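Local atomic coordinates of cytochrome C (Marichromatium purpuratum 984, PDB entry 5LO9), a protein that probably oxidises thiosulfate to tetrathionate, and may run the reverse reaction, passing electrons along a row of covalently bound c-type hemes. Residues A[306-310]-A[322-326]; A[328-332]-A[345-349]; A[39-43]-A[84-90]. All coordinates share one frame; numbering follows the deposited sequence.

Contact 1: A[306-310]-A[322-326]; sequences AWVAY and TMAER. With HEC (heme c), chain E; THJ (thiosulfate), chain J; EDO (1,2-ethanediol), chain S.
Tyr310 and Arg326 meet because their first torsions bring them together beside a heme c: the tyrosine ring stands anti to its carbonyl carbon (chi1 -70°), while Arg326 leaves the helix with CG opposite the backbone N and then bends at its second and third torsions. Arg326 NE donates to Tyr310 OH over 3.1 Å, with the oxygen close to the guanidinium plane and the two flat groups turned 69° apart. Tyr310 OH in turn donates to heme propionate atom O2A at 2.7 Å, so one phenol joins a cationic side chain to an anionic carboxylate; the arginine probably strengthens this bond by polarising the hydroxyl. The far end of the same guanidinium brings NH1 to within 3.1 Å of thiosulfate O1, at its edge, while heme atoms CAA and CHA lie over one face. Arginine thus suits a place shared by two anions.

Next to these polar groups, Met323 fills the apolar corner. Its bent side chain carries CE to 3.9 Å from Tyr310 CD2 and also up to Ala306 CB. Met323 CG packs 3.8 Å from Trp307 CZ3. The sulfur makes an oblique Met-aromatic contact with the tyrosine ring and also borders heme methyl CMA. A flexible, unbranched thioether can follow such a curved path. At the helix start, Thr322 OG1 accepts from Glu325 N and Glu325 OE1 accepts from Thr322 N, a capping box.

The two segments are the end of helix 304-307 with its following turn and the start of helix 323-332, joined through the antiparallel strands 312-314 and 319-321. Helix 351-363 packs against both, with Ile360 and Phe361 at Trp307 and Gln357 at Met323.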
loop_
_atom_site.group_PDB
_atom_site.type_symbol
_atom_site.label_atom_id
_atom_site.label_comp_id
_atom_site.label_asym_id
_atom_site.label_seq_id
_atom_site.Cartn_x
_atom_site.Cartn_y
_atom_site.Cartn_z
ATOM N N ALA A 306 11.193 1.266 -0.590
ATOM C CA ALA A 306 10.342 1.647 0.520
ATOM C C ALA A 306 8.953 1.040 0.391
ATOM O O ALA A 306 8.366 0.636 1.395
ATOM C CB ALA A 306 10.244 3.168 0.601
ATOM N N TRP A 307 8.425 0.952 -0.831
ATOM C CA TRP A 307 7.065 0.451 -1.008
ATOM C C TRP A 307 6.850 -0.903 -0.337
ATOM O O TRP A 307 5.824 -1.123 0.320
ATOM C CB TRP A 307 6.736 0.337 -2.494
ATOM C CG TRP A 307 5.329 -0.132 -2.717
ATOM C CD1 TRP A 307 4.899 -1.395 -3.080
ATOM C CD2 TRP A 307 4.159 0.651 -2.549
ATOM N NE1 TRP A 307 3.537 -1.418 -3.142
ATOM C CE2 TRP A 307 3.059 -0.171 -2.828
ATOM C CE3 TRP A 307 3.932 1.976 -2.186
ATOM C CZ2 TRP A 307 1.762 0.299 -2.775
ATOM C CZ3 TRP A 307 2.632 2.432 -2.126
ATOM C CH2 TRP A 307 1.572 1.599 -2.409
ATOM N N VAL A 308 7.808 -1.824 -0.490
ATOM C CA VAL A 308 7.647 -3.193 -0.000
ATOM C C VAL A 308 8.000 -3.323 1.461
ATOM O O VAL A 308 7.945 -4.432 2.002
ATOM C CB VAL A 308 8.526 -4.204 -0.761
ATOM C CG1 VAL A 308 8.133 -4.287 -2.240
ATOM C CG2 VAL A 308 10.041 -3.824 -0.627
ATOM N N ALA A 309 8.384 -2.230 2.100
ATOM C CA ALA A 309 8.868 -2.223 3.473
ATOM C C ALA A 309 7.848 -1.690 4.474
ATOM O O ALA A 309 8.079 -1.781 5.683
ATOM C CB ALA A 309 10.137 -1.361 3.561
ATOM N N TYR A 310 6.759 -1.091 4.005
ATOM C CA TYR A 310 5.733 -0.532 4.869
ATOM C C TYR A 310 4.422 -1.280 4.642
ATOM O O TYR A 310 4.126 -1.694 3.506
ATOM C CB TYR A 310 5.521 0.965 4.601
ATOM C CG TYR A 310 6.661 1.848 5.040
ATOM C CD1 TYR A 310 6.607 2.556 6.233
ATOM C CD2 TYR A 310 7.796 1.959 4.275
ATOM C CE1 TYR A 310 7.658 3.355 6.634
ATOM C CE2 TYR A 310 8.836 2.759 4.667
ATOM C CZ TYR A 310 8.772 3.447 5.833
ATOM O OH TYR A 310 9.841 4.227 6.193
ATOM N N THR A 322 1.903 3.316 7.980
ATOM C CA THR A 322 1.639 2.988 6.595
ATOM C C THR A 322 2.519 3.836 5.693
ATOM O O THR A 322 3.179 4.774 6.126
ATOM C CB THR A 322 0.164 3.233 6.237
ATOM O OG1 THR A 322 -0.234 4.579 6.537
ATOM C CG2 THR A 322 -0.763 2.293 6.947
ATOM N N MET A 323 2.545 3.480 4.413
ATOM C CA MET A 323 3.166 4.348 3.420
ATOM C C MET A 323 2.508 5.725 3.384
ATOM O O MET A 323 3.202 6.735 3.255
ATOM C CB MET A 323 3.098 3.695 2.053
ATOM C CG MET A 323 3.615 4.544 0.931
ATOM S SD MET A 323 5.337 4.996 1.144
ATOM C CE MET A 323 6.161 3.431 1.026
ATOM N N ALA A 324 1.168 5.800 3.464
ATOM C CA ALA A 324 0.542 7.129 3.471
ATOM C C ALA A 324 0.980 7.928 4.683
ATOM O O ALA A 324 1.276 9.132 4.580
ATOM C CB ALA A 324 -0.988 7.058 3.462
ATOM N N GLU A 325 1.007 7.285 5.845
ATOM C CA GLU A 325 1.359 8.011 7.052
ATOM C C GLU A 325 2.779 8.519 6.945
ATOM O O GLU A 325 3.091 9.646 7.350
ATOM C CB GLU A 325 1.161 7.117 8.274
ATOM C CG GLU A 325 -0.316 7.035 8.616
ATOM C CD GLU A 325 -0.741 5.822 9.424
ATOM O OE1 GLU A 325 0.094 4.970 9.821
ATOM O OE2 GLU A 325 -1.967 5.712 9.622
ATOM N N ARG A 326 3.633 7.722 6.334
ATOM C CA ARG A 326 5.016 8.109 6.149
ATOM C C ARG A 326 5.116 9.323 5.246
ATOM O O ARG A 326 5.783 10.306 5.578
ATOM C CB ARG A 326 5.775 6.904 5.587
ATOM C CG ARG A 326 7.223 7.062 5.308
ATOM C CD ARG A 326 7.885 7.772 6.425
ATOM N NE ARG A 326 9.165 7.171 6.714
ATOM C CZ ARG A 326 10.262 7.857 6.971
ATOM N NH1 ARG A 326 10.234 9.191 6.926
ATOM N NH2 ARG A 326 11.396 7.197 7.236
HETATM FE FE HEC E . 11.716 11.588 2.181
HETATM C CHA HEC E . 12.558 8.625 3.871
HETATM C CHB HEC E . 8.961 10.005 0.711
HETATM C CHC HEC E . 10.726 14.636 0.700
HETATM C CHD HEC E . 14.635 13.030 3.286
HETATM N NA HEC E . 10.928 9.664 2.278
HETATM C C1A HEC E . 11.393 8.654 3.005
HETATM C C2A HEC E . 10.594 7.417 2.870
HETATM C C3A HEC E . 9.546 7.807 1.943
HETATM C C4A HEC E . 9.834 9.228 1.629
HETATM C CMA HEC E . 8.457 6.940 1.420
HETATM C CAA HEC E . 10.856 6.077 3.510
HETATM C CBA HEC E . 12.073 5.442 2.846
HETATM C CGA HEC E . 12.302 4.023 3.340
HETATM O O1A HEC E . 13.032 3.291 2.635
HETATM O O2A HEC E . 11.785 3.634 4.431
HETATM N NB HEC E . 10.157 12.225 0.948
HETATM C C1B HEC E . 9.166 11.438 0.474
HETATM C C2B HEC E . 8.200 12.169 -0.353
HETATM C C3B HEC E . 8.717 13.530 -0.347
HETATM C C4B HEC E . 9.922 13.449 0.498
HETATM C CMB HEC E . 7.007 11.632 -1.059
HETATM C CAB HEC E . 8.121 14.720 -1.026
HETATM C CBB HEC E . 6.761 14.986 -0.380
HETATM N NC HEC E . 12.528 13.506 2.032
HETATM C C1C HEC E . 12.014 14.570 1.395
HETATM C C2C HEC E . 12.908 15.751 1.418
HETATM C C3C HEC E . 14.062 15.270 2.196
HETATM C C4C HEC E . 13.716 13.864 2.506
HETATM C CMC HEC E . 12.637 17.097 0.797
HETATM C CAC HEC E . 15.360 15.966 2.561
HETATM C CBC HEC E . 15.116 17.304 3.183
HETATM N ND HEC E . 13.291 10.932 3.379
HETATM C C1D HEC E . 14.349 11.659 3.703
HETATM C C2D HEC E . 15.308 10.929 4.550
HETATM C C3D HEC E . 14.712 9.596 4.755
HETATM C C4D HEC E . 13.454 9.744 3.973
HETATM C CMD HEC E . 16.579 11.502 5.074
HETATM C CAD HEC E . 15.229 8.397 5.528
HETATM C CBD HEC E . 15.532 8.647 7.022
HETATM C CGD HEC E . 14.367 9.055 7.947
HETATM O O1D HEC E . 13.592 10.025 7.687
HETATM O O2D HEC E . 14.228 8.409 9.022
HETATM S S1 THJ J . 10.926 12.622 7.001
HETATM O O1 THJ J . 9.672 12.124 7.662
HETATM O O2 THJ J . 12.149 12.132 7.718
HETATM O O3 THJ J . 10.948 14.098 7.132
HETATM S S2 THJ J . 10.926 12.237 5.191
HETATM C C1 EDO S . -0.738 1.724 2.727
HETATM O O1 EDO S . -0.457 3.151 2.620
HETATM C C2 EDO S . 0.441 0.847 2.255
HETATM O O2 EDO S . 1.492 0.677 3.295
#

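Contact 2: A[328-332]-A[345-349]; sequences QGCFR and VPETN. With HEC (heme c), chain E; THJ (thiosulfate), chain J; EDO (1,2-ethanediol), chain B.
Phe331 and Pro346 meet with the proline over the centre of the aromatic face, their side chains crossing at about a right angle. Pro346 CG stands 3.6 Å from the ring centroid, only 1° off the normal, a CH-pi contact, while heme atom CBB approaches Phe331 CE2 to 3.6 Å on the opposite face. A flat ring suits this slot between two apolar groups. With an alanine here, Pro346 and heme CBB would probably face a gap, the proline losing its aromatic partner. Next to it, Val345 turns CG1 onto the helix backbone, 3.5 Å from Gln328 O.

Gln328 reaches across with an extended chain. Its NE2 donates to Pro346 O over 3.0 Å, almost in line with the carbonyl and in the plane of the Gln328 amide, a bond an amide can make without bringing in charge. Cys330 SG, on the same helix, lies 3.0 Å from heme FE and is covalently bonded to thiosulfate S2, placing the helix at the thiosulfate pocket beside the iron.

The loop 345-349 runs between helix 323-332, which it flanks, and helix 351-363, whose Val352 and Leu356 also touch Phe331; Asn349 of the second subunit packs on Gln328.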
loop_
_atom_site.group_PDB
_atom_site.type_symbol
_atom_site.label_atom_id
_atom_site.label_comp_id
_atom_site.label_asym_id
_atom_site.label_seq_id
_atom_site.Cartn_x
_atom_site.Cartn_y
_atom_site.Cartn_z
ATOM N N GLN A 328 2.935 11.564 4.678
ATOM C CA GLN A 328 2.487 12.750 5.407
ATOM C C GLN A 328 3.538 13.234 6.402
ATOM O O GLN A 328 3.659 14.439 6.628
ATOM C CB GLN A 328 1.180 12.456 6.113
ATOM C CG GLN A 328 0.057 12.213 5.143
ATOM C CD GLN A 328 -1.199 11.776 5.851
ATOM O OE1 GLN A 328 -1.170 10.906 6.741
ATOM N NE2 GLN A 328 -2.308 12.405 5.497
ATOM N N GLY A 329 4.330 12.321 6.965
ATOM C CA GLY A 329 5.440 12.739 7.800
ATOM C C GLY A 329 6.428 13.602 7.043
ATOM O O GLY A 329 6.852 14.650 7.530
ATOM N N CYS A 330 6.787 13.182 5.830
ATOM C CA CYS A 330 7.670 13.971 4.987
ATOM C C CYS A 330 7.093 15.355 4.697
ATOM O O CYS A 330 7.829 16.353 4.644
ATOM C CB CYS A 330 7.940 13.190 3.700
ATOM S SG CYS A 330 9.292 12.011 3.894
ATOM N N PHE A 331 5.776 15.453 4.509
ATOM C CA PHE A 331 5.206 16.779 4.294
ATOM C C PHE A 331 5.304 17.594 5.570
ATOM O O PHE A 331 5.572 18.796 5.522
ATOM C CB PHE A 331 3.753 16.695 3.823
ATOM C CG PHE A 331 3.576 16.599 2.318
ATOM C CD1 PHE A 331 3.498 17.741 1.551
ATOM C CD2 PHE A 331 3.438 15.375 1.684
ATOM C CE1 PHE A 331 3.318 17.675 0.168
ATOM C CE2 PHE A 331 3.249 15.299 0.294
ATOM C CZ PHE A 331 3.195 16.440 -0.457
ATOM N N ARG A 332 5.118 16.944 6.722
ATOM C CA ARG A 332 5.130 17.668 7.989
ATOM C C ARG A 332 6.518 18.211 8.304
ATOM O O ARG A 332 6.643 19.292 8.873
ATOM C CB ARG A 332 4.634 16.771 9.130
ATOM C CG ARG A 332 4.511 17.511 10.456
ATOM C CD ARG A 332 3.635 16.851 11.543
ATOM N NE ARG A 332 3.074 17.890 12.441
ATOM C CZ ARG A 332 2.982 17.831 13.783
ATOM N NH1 ARG A 332 3.404 16.771 14.464
ATOM N NH2 ARG A 332 2.445 18.856 14.463
ATOM N N VAL A 345 -0.731 18.996 6.369
ATOM C CA VAL A 345 -0.262 17.990 5.417
ATOM C C VAL A 345 -1.435 17.637 4.517
ATOM O O VAL A 345 -2.582 17.973 4.820
ATOM C CB VAL A 345 0.297 16.726 6.088
ATOM C CG1 VAL A 345 1.329 17.062 7.096
ATOM C CG2 VAL A 345 -0.778 15.912 6.698
ATOM N N PRO A 346 -1.201 17.012 3.383
ATOM C CA PRO A 346 -2.304 16.742 2.459
ATOM C C PRO A 346 -3.233 15.690 3.025
ATOM O O PRO A 346 -2.810 14.813 3.785
ATOM C CB PRO A 346 -1.601 16.241 1.200
ATOM C CG PRO A 346 -0.187 16.585 1.383
ATOM C CD PRO A 346 0.094 16.590 2.834
ATOM N N GLU A 347 -4.514 15.785 2.642
ATOM C CA GLU A 347 -5.496 14.801 3.086
ATOM C C GLU A 347 -5.093 13.417 2.606
ATOM O O GLU A 347 -4.576 13.229 1.486
ATOM C CB GLU A 347 -6.893 15.136 2.566
ATOM C CG GLU A 347 -7.875 15.688 3.622
ATOM C CD GLU A 347 -9.244 15.982 3.012
ATOM O OE1 GLU A 347 -9.726 15.142 2.197
ATOM O OE2 GLU A 347 -9.833 17.038 3.354
ATOM N N THR A 348 -5.323 12.444 3.480
ATOM C CA THR A 348 -4.769 11.120 3.252
ATOM C C THR A 348 -5.492 10.355 2.125
ATOM O O THR A 348 -4.823 9.642 1.362
ATOM C CB THR A 348 -4.733 10.333 4.583
ATOM O OG1 THR A 348 -4.583 8.923 4.314
ATOM C CG2 THR A 348 -5.942 10.646 5.485
ATOM N N ASN A 349 -6.804 10.548 1.908
ATOM C CA ASN A 349 -7.438 9.967 0.722
ATOM C C ASN A 349 -7.612 10.951 -0.421
ATOM O O ASN A 349 -8.394 10.690 -1.342
ATOM C CB ASN A 349 -8.771 9.304 1.054
ATOM C CG ASN A 349 -8.585 7.966 1.709
ATOM O OD1 ASN A 349 -7.586 7.285 1.499
ATOM N ND2 ASN A 349 -9.543 7.564 2.472
HETATM FE FE HEC E . 11.716 11.588 2.181
HETATM C CHA HEC E . 12.558 8.625 3.871
HETATM C CHB HEC E . 8.961 10.005 0.711
HETATM C CHC HEC E . 10.726 14.636 0.700
HETATM C CHD HEC E . 14.635 13.030 3.286
HETATM N NA HEC E . 10.928 9.664 2.278
HETATM C C1A HEC E . 11.393 8.654 3.005
HETATM C C2A HEC E . 10.594 7.417 2.870
HETATM C C3A HEC E . 9.546 7.807 1.943
HETATM C C4A HEC E . 9.834 9.228 1.629
HETATM C CMA HEC E . 8.457 6.940 1.420
HETATM C CAA HEC E . 10.856 6.077 3.510
HETATM C CBA HEC E . 12.073 5.442 2.846
HETATM C CGA HEC E . 12.302 4.023 3.340
HETATM O O1A HEC E . 13.032 3.291 2.635
HETATM O O2A HEC E . 11.785 3.634 4.431
HETATM N NB HEC E . 10.157 12.225 0.948
HETATM C C1B HEC E . 9.166 11.438 0.474
HETATM C C2B HEC E . 8.200 12.169 -0.353
HETATM C C3B HEC E . 8.717 13.530 -0.347
HETATM C C4B HEC E . 9.922 13.449 0.498
HETATM C CMB HEC E . 7.007 11.632 -1.059
HETATM C CAB HEC E . 8.121 14.720 -1.026
HETATM C CBB HEC E . 6.761 14.986 -0.380
HETATM N NC HEC E . 12.528 13.506 2.032
HETATM C C1C HEC E . 12.014 14.570 1.395
HETATM C C2C HEC E . 12.908 15.751 1.418
HETATM C C3C HEC E . 14.062 15.270 2.196
HETATM C C4C HEC E . 13.716 13.864 2.506
HETATM C CMC HEC E . 12.637 17.097 0.797
HETATM C CAC HEC E . 15.360 15.966 2.561
HETATM C CBC HEC E . 15.116 17.304 3.183
HETATM N ND HEC E . 13.291 10.932 3.379
HETATM C C1D HEC E . 14.349 11.659 3.703
HETATM C C2D HEC E . 15.308 10.929 4.550
HETATM C C3D HEC E . 14.712 9.596 4.755
HETATM C C4D HEC E . 13.454 9.744 3.973
HETATM C CMD HEC E . 16.579 11.502 5.074
HETATM C CAD HEC E . 15.229 8.397 5.528
HETATM C CBD HEC E . 15.532 8.647 7.022
HETATM C CGD HEC E . 14.367 9.055 7.947
HETATM O O1D HEC E . 13.592 10.025 7.687
HETATM O O2D HEC E . 14.228 8.409 9.022
HETATM S S1 THJ J . 10.926 12.622 7.001
HETATM O O1 THJ J . 9.672 12.124 7.662
HETATM O O2 THJ J . 12.149 12.132 7.718
HETATM O O3 THJ J . 10.948 14.098 7.132
HETATM S S2 THJ J . 10.926 12.237 5.191
HETATM C C1 EDO B . 1.923 11.383 10.106
HETATM O O1 EDO B . 0.562 11.265 9.562
HETATM C C2 EDO B . 2.514 12.818 10.380
HETATM O O2 EDO B . 1.597 13.952 10.387
#

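Contact 3: A[39-43]-A[84-90]; sequences RLAGL and YGALAPA. With HEC (heme c), chain C.
The Tyr84 ring carries Leu40 on one face: Leu40 CD1 sits over its centre, 3.9 Å from the centroid, and Leu40 CB lies against Tyr84 CG and CD1. The flat guanidinium of Arg39 has Leu43 CD1 over one face, near its rim, and Ala41 at its edge. In that plane Arg39 NE and NH2 both donate to Ala41 O, at 2.8 and 3.0 Å, a side-on grip allowed by a chain extended from CG to NE.

Both methyls of Leu40 border the porphyrin, CD2 lying 3.5 Å from heme C3A, so this branched side chain packs between heme and tyrosine. Ala41 CB, small enough for close packing, meets Leu87 CB at 4.1 Å.

The loop before helix 45-57 is thereby packed on the end of helix 74-86, lining the heme pocket of the N-terminal cytochrome c domain. Its type II turn, Leu40 to Leu43, directs Gly42 N to Tyr84 O (2.8 Å). At Gly42, third in the turn, phi is 86°, where a CB would collide with the preceding carbonyl oxygen, so glycine suits the place.

Chemically, an apolar side faces the heme, the doubly held Ala41 carbonyl braces the loop internally, and the single Gly42-Tyr84 backbone bond ties the turn to the helix.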
loop_
_atom_site.group_PDB
_atom_site.type_symbol
_atom_site.label_atom_id
_atom_site.label_comp_id
_atom_site.label_asym_id
_atom_site.label_seq_id
_atom_site.Cartn_x
_atom_site.Cartn_y
_atom_site.Cartn_z
ATOM N N ARG A 39 24.690 32.517 -29.143
ATOM C CA ARG A 39 23.760 33.479 -28.576
ATOM C C ARG A 39 24.432 34.213 -27.435
ATOM O O ARG A 39 24.932 33.586 -26.488
ATOM C CB ARG A 39 22.506 32.768 -28.056
ATOM C CG ARG A 39 21.604 33.644 -27.232
ATOM C CD ARG A 39 20.559 32.856 -26.455
ATOM N NE ARG A 39 20.069 33.644 -25.317
ATOM C CZ ARG A 39 19.411 33.137 -24.277
ATOM N NH1 ARG A 39 19.148 31.840 -24.231
ATOM N NH2 ARG A 39 19.036 33.928 -23.267
ATOM N N LEU A 40 24.365 35.541 -27.468
ATOM C CA LEU A 40 24.823 36.328 -26.334
ATOM C C LEU A 40 23.686 37.042 -25.597
ATOM O O LEU A 40 23.860 37.412 -24.432
ATOM C CB LEU A 40 25.873 37.346 -26.806
ATOM C CG LEU A 40 27.037 36.774 -27.620
ATOM C CD1 LEU A 40 27.912 37.902 -28.105
ATOM C CD2 LEU A 40 27.901 35.789 -26.814
ATOM N N ALA A 41 22.528 37.203 -26.232
ATOM C CA ALA A 41 21.452 38.046 -25.708
ATOM C C ALA A 41 20.803 37.435 -24.466
ATOM O O ALA A 41 20.236 36.335 -24.519
ATOM C CB ALA A 41 20.399 38.255 -26.788
ATOM N N GLY A 42 20.847 38.170 -23.359
ATOM C CA GLY A 42 20.258 37.725 -22.123
ATOM C C GLY A 42 21.131 36.862 -21.249
ATOM O O GLY A 42 20.698 36.505 -20.141
ATOM N N LEU A 43 22.329 36.496 -21.700
ATOM C CA LEU A 43 23.207 35.707 -20.850
ATOM C C LEU A 43 23.670 36.555 -19.674
ATOM O O LEU A 43 23.787 37.773 -19.775
ATOM C CB LEU A 43 24.401 35.171 -21.648
ATOM C CG LEU A 43 24.197 33.801 -22.309
ATOM C CD1 LEU A 43 23.020 33.800 -23.275
ATOM C CD2 LEU A 43 25.454 33.390 -23.034
ATOM N N TYR A 84 25.028 42.958 -23.594
ATOM C CA TYR A 84 24.362 41.744 -24.065
ATOM C C TYR A 84 23.487 41.146 -22.973
ATOM O O TYR A 84 22.488 40.486 -23.275
ATOM C CB TYR A 84 25.395 40.719 -24.577
ATOM C CG TYR A 84 25.817 41.002 -26.001
ATOM C CD1 TYR A 84 24.894 40.919 -27.021
ATOM C CD2 TYR A 84 27.109 41.392 -26.324
ATOM C CE1 TYR A 84 25.229 41.205 -28.325
ATOM C CE2 TYR A 84 27.469 41.667 -27.646
ATOM C CZ TYR A 84 26.510 41.578 -28.634
ATOM O OH TYR A 84 26.769 41.850 -29.955
ATOM N N GLY A 85 23.834 41.398 -21.710
ATOM C CA GLY A 85 23.045 40.902 -20.601
ATOM C C GLY A 85 21.749 41.646 -20.413
ATOM O O GLY A 85 20.784 41.093 -19.865
ATOM N N ALA A 86 21.701 42.898 -20.864
ATOM C CA ALA A 86 20.475 43.681 -20.794
ATOM C C ALA A 86 19.518 43.415 -21.940
ATOM O O ALA A 86 18.347 43.771 -21.829
ATOM C CB ALA A 86 20.798 45.167 -20.791
ATOM N N LEU A 87 19.966 42.796 -23.023
ATOM C CA LEU A 87 19.071 42.546 -24.137
ATOM C C LEU A 87 17.980 41.530 -23.794
ATOM O O LEU A 87 18.095 40.684 -22.897
ATOM C CB LEU A 87 19.839 42.029 -25.345
ATOM C CG LEU A 87 20.797 43.041 -25.965
ATOM C CD1 LEU A 87 21.247 42.504 -27.311
ATOM C CD2 LEU A 87 20.237 44.425 -26.099
ATOM N N ALA A 88 16.889 41.640 -24.521
ATOM C CA ALA A 88 15.903 40.598 -24.438
ATOM C C ALA A 88 16.508 39.342 -25.015
ATOM O O ALA A 88 17.230 39.414 -26.014
ATOM C CB ALA A 88 14.649 40.934 -25.223
ATOM N N PRO A 89 16.237 38.194 -24.422
ATOM C CA PRO A 89 16.697 36.943 -25.015
ATOM C C PRO A 89 16.292 36.866 -26.479
ATOM O O PRO A 89 15.274 37.418 -26.898
ATOM C CB PRO A 89 16.012 35.866 -24.163
ATOM C CG PRO A 89 15.745 36.503 -22.902
ATOM C CD PRO A 89 15.485 37.966 -23.192
ATOM N N ALA A 90 17.133 36.209 -27.261
ATOM C CA ALA A 90 16.884 36.024 -28.677
ATOM C C ALA A 90 17.679 34.818 -29.161
ATOM O O ALA A 90 18.702 34.448 -28.585
ATOM C CB ALA A 90 17.272 37.281 -29.454
HETATM FE FE HEC C . 32.093 36.272 -30.402
HETATM C CHA HEC C . 31.767 33.125 -28.927
HETATM C CHB HEC C . 31.563 37.804 -27.262
HETATM C CHC HEC C . 32.780 39.414 -31.813
HETATM C CHD HEC C . 32.374 34.780 -33.584
HETATM N NA HEC C . 31.726 35.606 -28.449
HETATM C C1A HEC C . 31.628 34.314 -28.069
HETATM C C2A HEC C . 31.379 34.147 -26.607
HETATM C C3A HEC C . 31.332 35.531 -26.137
HETATM C C4A HEC C . 31.547 36.348 -27.351
HETATM C CMA HEC C . 31.106 35.957 -24.730
HETATM C CAA HEC C . 31.203 32.893 -25.774
HETATM C CBA HEC C . 29.709 32.636 -25.708
HETATM C CGA HEC C . 29.248 31.617 -24.685
HETATM O O1A HEC C . 28.063 31.218 -24.772
HETATM O O2A HEC C . 30.014 31.201 -23.790
HETATM N NB HEC C . 32.142 38.227 -29.678
HETATM C C1B HEC C . 31.893 38.618 -28.425
HETATM C C2B HEC C . 32.016 40.070 -28.247
HETATM C C3B HEC C . 32.378 40.557 -29.581
HETATM C C4B HEC C . 32.440 39.329 -30.389
HETATM C CMB HEC C . 31.782 40.832 -26.992
HETATM C CAB HEC C . 32.662 41.965 -29.995
HETATM C CBB HEC C . 33.806 42.488 -29.141
HETATM N NC HEC C . 32.490 36.957 -32.332
HETATM C C1C HEC C . 32.753 38.222 -32.684
HETATM C C2C HEC C . 32.984 38.368 -34.134
HETATM C C3C HEC C . 32.846 37.014 -34.657
HETATM C C4C HEC C . 32.533 36.228 -33.450
HETATM C CMC HEC C . 33.274 39.631 -34.861
HETATM C CAC HEC C . 32.973 36.501 -36.061
HETATM C CBC HEC C . 34.256 36.937 -36.688
HETATM N ND HEC C . 32.084 34.319 -31.123
HETATM C C1D HEC C . 32.213 33.944 -32.398
HETATM C C2D HEC C . 32.159 32.487 -32.579
HETATM C C3D HEC C . 31.978 31.978 -31.229
HETATM C C4D HEC C . 31.960 33.206 -30.390
HETATM C CMD HEC C . 32.276 31.711 -33.848
HETATM C CAD HEC C . 31.931 30.529 -30.845
HETATM C CBD HEC C . 33.323 30.267 -30.268
HETATM C CGD HEC C . 33.497 28.839 -29.844
HETATM O O1D HEC C . 34.285 28.558 -28.895
HETATM O O2D HEC C . 32.852 28.002 -30.499
#

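Contact 3 comes first along the chain, within the N-terminal cytochrome c region, followed by contact 1 and then contact 2. The last two are neighbours, their centres 13 Å apart: both use helix 323-332, its start in contact 1 and its later turns in contact 2, and both border the same heme and the thiosulfate as well as the second subunit. Contact 3 lies on the other side of the chain's centre, about 48 Å from contact 1 and 43 Å from contact 2 between centres, at a different heme. The arrangement is consistent with a thiosulfate site at one end and electron-carrying heme domains at the other.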